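PDB 4ZQU: CdiI toxin from Salmonella enterica subsp. enterica serovar Rubislaw str. ATCC 10717, which neutralises the toxic activity of its cognate CdiA toxin, serving as the immunity protein of a contact-dependent growth inhibition system. Local coordinates for residues K13-D22 / W97-Y107; P43-V54 / P161-R169. All blocks are in the same frame, centred on the assembly; numbering follows the deposited sequence.

Interaction 1. Residues K13-D22 / W97-Y107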
loop_
_atom_site.group_PDB
_atom_site.type_symbol
_atom_site.label_atom_id
_atom_site.label_comp_id
_atom_site.label_asym_id
_atom_site.label_seq_id
_atom_site.Cartn_x
_atom_site.Cartn_y
_atom_site.Cartn_z
ATOM N N LYS B 13 7.164 -12.353 5.290
ATOM C CA LYS B 13 8.303 -11.604 5.811
ATOM C C LYS B 13 9.397 -12.571 6.252
ATOM O O LYS B 13 9.128 -13.525 6.983
ATOM C CB LYS B 13 7.876 -10.715 6.977
ATOM C CG LYS B 13 6.866 -9.639 6.609
ATOM C CD LYS B 13 7.509 -8.527 5.799
ATOM C CE LYS B 13 6.503 -7.435 5.459
ATOM N NZ LYS B 13 5.427 -7.921 4.552
ATOM N N MET B 14 10.629 -12.331 5.810
ATOM C CA MET B 14 11.730 -13.237 6.124
ATOM C C MET B 14 13.028 -12.523 6.480
ATOM O O MET B 14 13.573 -11.764 5.679
ATOM C CB MET B 14 12.001 -14.184 4.951
ATOM C CG MET B 14 13.161 -15.143 5.205
ATOM S SD MET B 14 13.706 -16.065 3.754
ATOM C CE MET B 14 14.262 -14.740 2.685
ATOM N N ASN B 15 13.526 -12.778 7.685
ATOM C CA ASN B 15 14.894 -12.420 8.023
ATOM C C ASN B 15 15.735 -13.670 8.273
ATOM O O ASN B 15 15.379 -14.763 7.830
ATOM C CB ASN B 15 14.932 -11.464 9.225
ATOM C CG ASN B 15 14.302 -12.049 10.477
ATOM O OD1 ASN B 15 14.348 -13.254 10.719
ATOM N ND2 ASN B 15 13.715 -11.179 11.292
ATOM N N THR B 16 16.851 -13.508 8.973
ATOM C CA THR B 16 17.756 -14.623 9.218
ATOM C C THR B 16 17.101 -15.681 10.104
ATOM O O THR B 16 17.314 -16.882 9.922
ATOM C CB THR B 16 19.068 -14.145 9.878
ATOM O OG1 THR B 16 19.715 -13.194 9.022
ATOM C CG2 THR B 16 20.013 -15.314 10.124
ATOM N N ASP B 17 16.278 -15.226 11.040
ATOM C CA ASP B 17 15.787 -16.084 12.111
ATOM C C ASP B 17 14.493 -16.829 11.791
ATOM O O ASP B 17 14.221 -17.871 12.387
ATOM C CB ASP B 17 15.591 -15.252 13.378
ATOM C CG ASP B 17 16.809 -14.414 13.716
ATOM O OD1 ASP B 17 17.835 -14.994 14.131
ATOM O OD2 ASP B 17 16.745 -13.177 13.560
ATOM N N PHE B 18 13.693 -16.308 10.863
ATOM C CA PHE B 18 12.407 -16.937 10.568
ATOM C C PHE B 18 11.810 -16.592 9.209
ATOM O O PHE B 18 12.270 -15.686 8.514
ATOM C CB PHE B 18 11.390 -16.579 11.662
ATOM C CG PHE B 18 11.019 -15.115 11.706
ATOM C CD1 PHE B 18 9.985 -14.616 10.925
ATOM C CD2 PHE B 18 11.700 -14.240 12.540
ATOM C CE1 PHE B 18 9.645 -13.275 10.971
ATOM C CE2 PHE B 18 11.362 -12.898 12.589
ATOM C CZ PHE B 18 10.334 -12.417 11.803
ATOM N N ILE B 19 10.771 -17.341 8.853
ATOM C CA ILE B 19 9.907 -17.026 7.723
ATOM C C ILE B 19 8.476 -16.876 8.232
ATOM O O ILE B 19 7.960 -17.761 8.917
ATOM C CB ILE B 19 9.956 -18.110 6.639
ATOM C CG1 ILE B 19 11.370 -18.239 6.076
ATOM C CG2 ILE B 19 8.964 -17.798 5.529
ATOM C CD1 ILE B 19 11.480 -19.246 4.957
ATOM N N CYS B 20 7.837 -15.757 7.902
ATOM C CA CYS B 20 6.523 -15.444 8.453
ATOM C C CYS B 20 5.467 -15.248 7.373
ATOM O O CYS B 20 5.559 -14.326 6.566
ATOM C CB CYS B 20 6.606 -14.188 9.323
ATOM S SG CYS B 20 5.077 -13.776 10.191
ATOM N N VAL B 21 4.453 -16.110 7.376
ATOM C CA VAL B 21 3.356 -16.009 6.419
ATOM C C VAL B 21 2.057 -15.598 7.109
ATOM O O VAL B 21 1.571 -16.295 8.000
ATOM C CB VAL B 21 3.130 -17.336 5.671
ATOM C CG1 VAL B 21 2.003 -17.188 4.662
ATOM C CG2 VAL B 21 4.411 -17.786 4.984
ATOM N N ASP B 22 1.505 -14.462 6.689
ATOM C CA ASP B 22 0.257 -13.945 7.247
ATOM C C ASP B 22 -0.842 -13.863 6.198
ATOM O O ASP B 22 -0.571 -13.636 5.023
ATOM C CB ASP B 22 0.462 -12.554 7.852
ATOM C CG ASP B 22 1.251 -12.585 9.135
ATOM O OD1 ASP B 22 2.468 -12.316 9.081
ATOM O OD2 ASP B 22 0.654 -12.867 10.195
ATOM N N TRP B 97 1.413 -6.921 15.809
ATOM C CA TRP B 97 2.084 -7.878 14.946
ATOM C C TRP B 97 3.592 -7.755 15.111
ATOM O O TRP B 97 4.300 -8.757 15.213
ATOM C CB TRP B 97 1.684 -7.652 13.488
ATOM C CG TRP B 97 2.363 -8.570 12.529
ATOM C CD1 TRP B 97 1.928 -9.797 12.124
ATOM C CD2 TRP B 97 3.598 -8.333 11.843
ATOM N NE1 TRP B 97 2.818 -10.342 11.229
ATOM C CE2 TRP B 97 3.852 -9.463 11.041
ATOM C CE3 TRP B 97 4.515 -7.277 11.830
ATOM C CZ2 TRP B 97 4.985 -9.566 10.233
ATOM C CZ3 TRP B 97 5.641 -7.382 11.029
ATOM C CH2 TRP B 97 5.866 -8.517 10.241
ATOM N N VAL B 98 4.070 -6.514 15.150
ATOM C CA VAL B 98 5.489 -6.231 15.323
ATOM C C VAL B 98 5.965 -6.643 16.710
ATOM O O VAL B 98 7.005 -7.287 16.850
ATOM C CB VAL B 98 5.798 -4.734 15.111
ATOM C CG1 VAL B 98 7.239 -4.425 15.496
ATOM C CG2 VAL B 98 5.528 -4.329 13.672
ATOM N N LYS B 99 5.193 -6.272 17.729
ATOM C CA LYS B 99 5.565 -6.536 19.114
ATOM C C LYS B 99 5.688 -8.031 19.396
ATOM O O LYS B 99 6.630 -8.462 20.059
ATOM C CB LYS B 99 4.550 -5.905 20.071
ATOM C CG LYS B 99 4.905 -6.065 21.544
ATOM C CD LYS B 99 3.770 -5.609 22.452
ATOM C CE LYS B 99 3.449 -4.139 22.240
ATOM N NZ LYS B 99 2.252 -3.710 23.015
ATOM N N LYS B 100 4.744 -8.815 18.884
ATOM C CA LYS B 100 4.752 -10.261 19.096
ATOM C C LYS B 100 6.007 -10.927 18.535
ATOM O O LYS B 100 6.472 -11.933 19.067
ATOM C CB LYS B 100 3.510 -10.905 18.473
ATOM C CG LYS B 100 2.255 -10.780 19.317
ATOM C CD LYS B 100 1.162 -11.715 18.822
ATOM C CE LYS B 100 -0.066 -11.655 19.719
ATOM N NZ LYS B 100 -0.664 -10.291 19.755
ATOM N N LEU B 101 6.551 -10.366 17.460
ATOM C CA LEU B 101 7.735 -10.928 16.823
ATOM C C LEU B 101 9.010 -10.566 17.584
ATOM O O LEU B 101 9.924 -11.384 17.702
ATOM C CB LEU B 101 7.835 -10.453 15.372
ATOM C CG LEU B 101 6.741 -10.930 14.411
ATOM C CD1 LEU B 101 6.990 -10.370 13.024
ATOM C CD2 LEU B 101 6.660 -12.451 14.366
ATOM N N MET B 102 9.069 -9.342 18.098
ATOM C CA MET B 102 10.223 -8.905 18.876
ATOM C C MET B 102 10.306 -9.666 20.191
ATOM O O MET B 102 11.391 -10.025 20.638
ATOM C CB MET B 102 10.164 -7.401 19.146
ATOM C CG MET B 102 10.551 -6.540 17.956
ATOM S SD MET B 102 10.678 -4.796 18.390
ATOM C CE MET B 102 8.999 -4.450 18.905
ATOM N N VAL B 103 9.154 -9.909 20.805
ATOM C CA VAL B 103 9.099 -10.625 22.073
ATOM C C VAL B 103 9.412 -12.106 21.878
ATOM O O VAL B 103 10.140 -12.709 22.668
ATOM C CB VAL B 103 7.721 -10.471 22.745
ATOM C CG1 VAL B 103 7.639 -11.324 23.999
ATOM C CG2 VAL B 103 7.458 -9.010 23.077
ATOM N N HIS B 104 8.861 -12.680 20.815
ATOM C CA HIS B 104 9.064 -14.091 20.508
ATOM C C HIS B 104 10.530 -14.391 20.207
ATOM O O HIS B 104 11.065 -15.409 20.645
ATOM C CB HIS B 104 8.186 -14.504 19.323
ATOM C CG HIS B 104 8.238 -15.969 19.010
ATOM N ND1 HIS B 104 7.811 -16.482 17.801
ATOM C CD2 HIS B 104 8.656 -17.024 19.741
ATOM C CE1 HIS B 104 7.970 -17.791 17.805
ATOM N NE2 HIS B 104 8.482 -18.150 18.968
ATOM N N TYR B 105 11.177 -13.495 19.468
ATOM C CA TYR B 105 12.551 -13.718 19.034
ATOM C C TYR B 105 13.563 -12.877 19.813
ATOM O O TYR B 105 14.750 -12.866 19.483
ATOM C CB TYR B 105 12.679 -13.438 17.538
ATOM C CG TYR B 105 11.874 -14.387 16.679
ATOM C CD1 TYR B 105 12.416 -15.589 16.242
ATOM C CD2 TYR B 105 10.572 -14.084 16.308
ATOM C CE1 TYR B 105 11.684 -16.462 15.460
ATOM C CE2 TYR B 105 9.832 -14.950 15.524
ATOM C CZ TYR B 105 10.393 -16.138 15.104
ATOM O OH TYR B 105 9.659 -17.004 14.324
ATOM N N GLY B 106 13.088 -12.182 20.843
ATOM C CA GLY B 106 13.953 -11.424 21.730
ATOM C C GLY B 106 14.812 -10.381 21.038
ATOM O O GLY B 106 16.019 -10.312 21.271
ATOM N N TYR B 107 14.194 -9.566 20.189
ATOM C CA TYR B 107 14.933 -8.551 19.446
ATOM C C TYR B 107 15.283 -7.340 20.308
ATOM O O TYR B 107 16.384 -6.799 20.196
ATOM C CB TYR B 107 14.142 -8.105 18.215
ATOM C CG TYR B 107 14.316 -9.027 17.033
ATOM C CD1 TYR B 107 15.493 -9.027 16.299
ATOM C CD2 TYR B 107 13.307 -9.899 16.654
ATOM C CE1 TYR B 107 15.663 -9.871 15.220
ATOM C CE2 TYR B 107 13.466 -10.746 15.574
ATOM C CZ TYR B 107 14.645 -10.728 14.862
ATOM O OH TYR B 107 14.805 -11.570 13.787
#

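Interaction 2. Residues P43-V54 / P161-R169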
loop_
_atom_site.group_PDB
_atom_site.type_symbol
_atom_site.label_atom_id
_atom_site.label_comp_id
_atom_site.label_asym_id
_atom_site.label_seq_id
_atom_site.Cartn_x
_atom_site.Cartn_y
_atom_site.Cartn_z
ATOM N N PRO B 43 13.817 -20.723 8.591
ATOM C CA PRO B 43 14.144 -20.454 7.185
ATOM C C PRO B 43 14.507 -21.686 6.348
ATOM O O PRO B 43 14.822 -21.524 5.170
ATOM C CB PRO B 43 15.347 -19.511 7.289
ATOM C CG PRO B 43 15.167 -18.830 8.597
ATOM C CD PRO B 43 14.604 -19.879 9.507
ATOM N N ASP B 44 14.457 -22.883 6.928
ATOM C CA ASP B 44 14.779 -24.100 6.188
ATOM C C ASP B 44 13.579 -25.042 6.076
ATOM O O ASP B 44 13.744 -26.250 5.923
ATOM C CB ASP B 44 15.959 -24.826 6.842
ATOM C CG ASP B 44 15.653 -25.286 8.255
ATOM O OD1 ASP B 44 15.135 -24.471 9.048
ATOM O OD2 ASP B 44 15.944 -26.458 8.577
ATOM N N VAL B 45 12.376 -24.480 6.150
ATOM C CA VAL B 45 11.140 -25.247 5.998
ATOM C C VAL B 45 11.064 -25.852 4.591
ATOM O O VAL B 45 11.474 -25.217 3.618
ATOM C CB VAL B 45 9.897 -24.358 6.260
ATOM C CG1 VAL B 45 10.030 -23.023 5.535
ATOM C CG2 VAL B 45 8.602 -25.071 5.882
ATOM N N SER B 46 10.563 -27.081 4.484
ATOM C CA SER B 46 10.394 -27.733 3.184
ATOM C C SER B 46 9.415 -26.968 2.295
ATOM O O SER B 46 8.509 -26.301 2.791
ATOM C CB SER B 46 9.909 -29.175 3.366
ATOM O OG SER B 46 8.552 -29.213 3.776
ATOM N N ASP B 47 9.601 -27.073 0.982
ATOM C CA ASP B 47 8.728 -26.391 0.027
ATOM C C ASP B 47 7.295 -26.902 0.111
ATOM O O ASP B 47 6.357 -26.199 -0.256
ATOM C CB ASP B 47 9.257 -26.553 -1.404
ATOM C CG ASP B 47 10.509 -25.733 -1.661
ATOM O OD1 ASP B 47 10.873 -24.910 -0.794
ATOM O OD2 ASP B 47 11.128 -25.900 -2.734
ATOM N N LEU B 48 7.134 -28.129 0.591
ATOM C CA LEU B 48 5.809 -28.707 0.779
ATOM C C LEU B 48 5.092 -27.992 1.916
ATOM O O LEU B 48 3.990 -27.473 1.734
ATOM C CB LEU B 48 5.908 -30.210 1.067
ATOM C CG LEU B 48 4.645 -31.077 0.970
ATOM C CD1 LEU B 48 5.030 -32.533 0.772
ATOM C CD2 LEU B 48 3.746 -30.941 2.190
ATOM N N ASP B 49 5.722 -27.978 3.088
ATOM C CA ASP B 49 5.142 -27.358 4.276
ATOM C C ASP B 49 4.964 -25.860 4.092
ATOM O O ASP B 49 3.896 -25.315 4.369
ATOM C CB ASP B 49 6.012 -27.629 5.503
ATOM C CG ASP B 49 6.003 -29.085 5.911
ATOM O OD1 ASP B 49 5.038 -29.796 5.557
ATOM O OD2 ASP B 49 6.959 -29.518 6.588
ATOM N N LEU B 50 6.021 -25.203 3.629
ATOM C CA LEU B 50 5.982 -23.775 3.343
ATOM C C LEU B 50 4.855 -23.437 2.372
ATOM O O LEU B 50 4.203 -22.404 2.500
ATOM C CB LEU B 50 7.321 -23.313 2.767
ATOM C CG LEU B 50 7.376 -21.866 2.274
ATOM C CD1 LEU B 50 7.138 -20.906 3.432
ATOM C CD2 LEU B 50 8.700 -21.579 1.579
ATOM N N GLY B 51 4.631 -24.322 1.408
ATOM C CA GLY B 51 3.590 -24.127 0.418
ATOM C C GLY B 51 2.202 -24.359 0.977
ATOM O O GLY B 51 1.239 -23.720 0.555
ATOM N N GLU B 52 2.092 -25.285 1.922
ATOM C CA GLU B 52 0.820 -25.526 2.588
ATOM C C GLU B 52 0.540 -24.408 3.585
ATOM O O GLU B 52 -0.614 -24.113 3.892
ATOM C CB GLU B 52 0.817 -26.887 3.286
ATOM C CG GLU B 52 0.767 -28.067 2.329
ATOM C CD GLU B 52 0.569 -29.387 3.042
ATOM O OE1 GLU B 52 0.632 -29.407 4.290
ATOM O OE2 GLU B 52 0.346 -30.406 2.355
ATOM N N MET B 53 1.608 -23.791 4.083
ATOM C CA MET B 53 1.493 -22.606 4.930
ATOM C C MET B 53 0.902 -21.452 4.138
ATOM O O MET B 53 0.054 -20.712 4.631
ATOM C CB MET B 53 2.858 -22.200 5.495
ATOM C CG MET B 53 3.354 -23.061 6.644
ATOM S SD MET B 53 5.109 -22.817 6.992
ATOM C CE MET B 53 5.234 -21.028 7.016
ATOM N N VAL B 54 1.361 -21.301 2.902
ATOM C CA VAL B 54 0.864 -20.249 2.033
ATOM C C VAL B 54 -0.587 -20.518 1.640
ATOM O O VAL B 54 -1.412 -19.607 1.641
ATOM C CB VAL B 54 1.734 -20.108 0.766
ATOM C CG1 VAL B 54 1.132 -19.091 -0.188
ATOM C CG2 VAL B 54 3.153 -19.706 1.141
ATOM N N PRO B 161 1.374 -27.760 -3.580
ATOM C CA PRO B 161 1.964 -27.059 -2.434
ATOM C C PRO B 161 3.488 -26.956 -2.509
ATOM O O PRO B 161 4.053 -25.931 -2.128
ATOM C CB PRO B 161 1.539 -27.925 -1.249
ATOM C CG PRO B 161 0.234 -28.497 -1.676
ATOM C CD PRO B 161 0.365 -28.748 -3.155
ATOM N N THR B 162 4.135 -28.010 -2.997
ATOM C CA THR B 162 5.583 -28.017 -3.148
ATOM C C THR B 162 6.016 -27.004 -4.203
ATOM O O THR B 162 6.998 -26.286 -4.019
ATOM C CB THR B 162 6.103 -29.417 -3.529
ATOM O OG1 THR B 162 5.662 -30.372 -2.556
ATOM C CG2 THR B 162 7.623 -29.428 -3.591
ATOM N N GLU B 163 5.269 -26.948 -5.303
ATOM C CA GLU B 163 5.530 -25.985 -6.368
ATOM C C GLU B 163 5.325 -24.553 -5.883
ATOM O O GLU B 163 6.029 -23.635 -6.306
ATOM C CB GLU B 163 4.630 -26.265 -7.576
ATOM C CG GLU B 163 4.969 -27.554 -8.311
ATOM C CD GLU B 163 3.950 -27.917 -9.374
ATOM O OE1 GLU B 163 2.920 -27.224 -9.480
ATOM O OE2 GLU B 163 4.178 -28.902 -10.102
ATOM N N ILE B 164 4.362 -24.371 -4.986
ATOM C CA ILE B 164 4.062 -23.053 -4.441
ATOM C C ILE B 164 5.156 -22.590 -3.477
ATOM O O ILE B 164 5.638 -21.459 -3.571
ATOM C CB ILE B 164 2.697 -23.046 -3.730
ATOM C CG1 ILE B 164 1.576 -23.245 -4.753
ATOM C CG2 ILE B 164 2.494 -21.746 -2.973
ATOM C CD1 ILE B 164 0.186 -23.277 -4.155
ATOM N N GLY B 165 5.552 -23.470 -2.562
ATOM C CA GLY B 165 6.640 -23.174 -1.647
ATOM C C GLY B 165 7.932 -22.901 -2.394
ATOM O O GLY B 165 8.706 -22.022 -2.014
ATOM N N ALA B 166 8.159 -23.655 -3.467
ATOM C CA ALA B 166 9.348 -23.489 -4.296
ATOM C C ALA B 166 9.338 -22.146 -5.020
ATOM O O ALA B 166 10.367 -21.478 -5.124
ATOM C CB ALA B 166 9.456 -24.627 -5.297
ATOM N N GLY B 167 8.170 -21.759 -5.523
ATOM C CA GLY B 167 8.021 -20.487 -6.201
ATOM C C GLY B 167 8.245 -19.317 -5.265
ATOM O O GLY B 167 8.766 -18.275 -5.664
ATOM N N LEU B 168 7.852 -19.496 -4.008
ATOM C CA LEU B 168 8.018 -18.459 -2.999
ATOM C C LEU B 168 9.493 -18.179 -2.744
ATOM O O LEU B 168 9.902 -17.025 -2.629
ATOM C CB LEU B 168 7.320 -18.861 -1.698
ATOM C CG LEU B 168 7.387 -17.866 -0.539
ATOM C CD1 LEU B 168 6.965 -16.477 -0.990
ATOM C CD2 LEU B 168 6.510 -18.341 0.604
ATOM N N ARG B 169 10.290 -19.239 -2.663
ATOM C CA ARG B 169 11.722 -19.088 -2.439
ATOM C C ARG B 169 12.398 -18.439 -3.640
ATOM O O ARG B 169 13.379 -17.711 -3.493
ATOM C CB ARG B 169 12.358 -20.441 -2.133
ATOM C CG ARG B 169 11.814 -21.072 -0.867
ATOM C CD ARG B 169 12.934 -21.450 0.075
ATOM N NE ARG B 169 12.430 -21.961 1.345
ATOM C CZ ARG B 169 13.196 -22.202 2.403
ATOM N NH1 ARG B 169 14.502 -21.978 2.339
ATOM N NH2 ARG B 169 12.660 -22.663 3.525
#

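Interaction 1. Residues K13-D22 / W97-Y107
F18 and Y105 form an offset stack where the beta-hairpin of strands 8-14 and 19-26 packs against the C-terminal part of helix 87-105, a helix packed on one face of the antiparallel sheet. Their ring centroids are 4.4 Å apart and the planes 24° from parallel, with F18 CD2 over one face of the tyrosine. F18 reaches it because its CG stands between the backbone N and the carbonyl carbon (chi1 66°); L101 CD1 touches F18 CZ at 4.1 Å. Polar pairs flank this stack. Toward the hairpin turn Y107 OH gives a weak hydrogen bond to D17 OD2, 2.5 Å long. N15 OD1 accepts from two backbone donors, D17 N (an Asx turn) and F18 N, which probably helps hold the bend of the turn, while its ND2 donates weakly to L113 O. At the other end the indole of W97 lies against K13 CG and C20 SG. K13 NZ bonds to S119 OG, and D22 OD2 accepts from Q38 NE2, and OD1 accepts from the indole. W97 NE1 meets D22 OD1 at 2.9 Å with an N-H...O angle of 149°, coming from above the carboxylate plane.

Interaction 2. Residues P43-V54 / P161-R169
L50, V54, I164 and L168 form the apolar centre where the helical segments 47-54 and 161-169 cross almost perpendicularly, at 91°. L168 CD2 is shared: it meets V54 CG2 at 3.7 Å and L50 CD1 at 3.9 Å, and the L50 and L168 side chains run roughly perpendicular to each other. I164 CG2 touches V54 CG1; it points there because it stands anti to the backbone N, with CG1 beside that nitrogen (chi1 -67°). L168 also rests on I131 and C120 of the sheet. Next to this patch G51 and G165 face each other, their CA atoms 3.8 Å apart, and with no side chain between them the axes of these segments approach to 6.6 Å. CA-H...O contacts run both ways here: G51 CA to P161 O at 3.2 Å, nearly straight, and G165 CA to D47 O. Further out the D47 side chain fits as a knob between T162, G165, A166 and R169, and E52 CG lies against P161 CB. At the polar edge P43 O takes weak hydrogen bonds from both NH1 and NH2 of R169. D47 OD1 lies 4.0 Å from R169 NE, off the plane of the guanidinium with no N-H aimed at it, so this long salt bridge is purely electrostatic. Close backbone packing thus joins the helices, and R169 ties the loop before helix 47-59 to the second helix through weak polar contacts.

Interaction 1 sets a helix on the antiparallel sheet; interaction 2 joins two helices that themselves rest on that sheet. Strand 19-26 lies between them: C20 and D22, with F18 just before the strand, turn toward helix 87-105, whereas I19 and V21 point away from it, I19 meeting V45 and R169 and V21 meeting M53 of interaction 2. The contacts, with centres 18 Å apart, touch where P43 packs on T16, D17 and I19. Interaction 1 is the more buried and relies on aromatic side chains and individual polar pairs, D22-W97 between strand and helix and D17-Y107 between loops. Interaction 2, partly buried, uses glycine backbones and aliphatic groups, with R169 at the margin and D47 wedged between the helices.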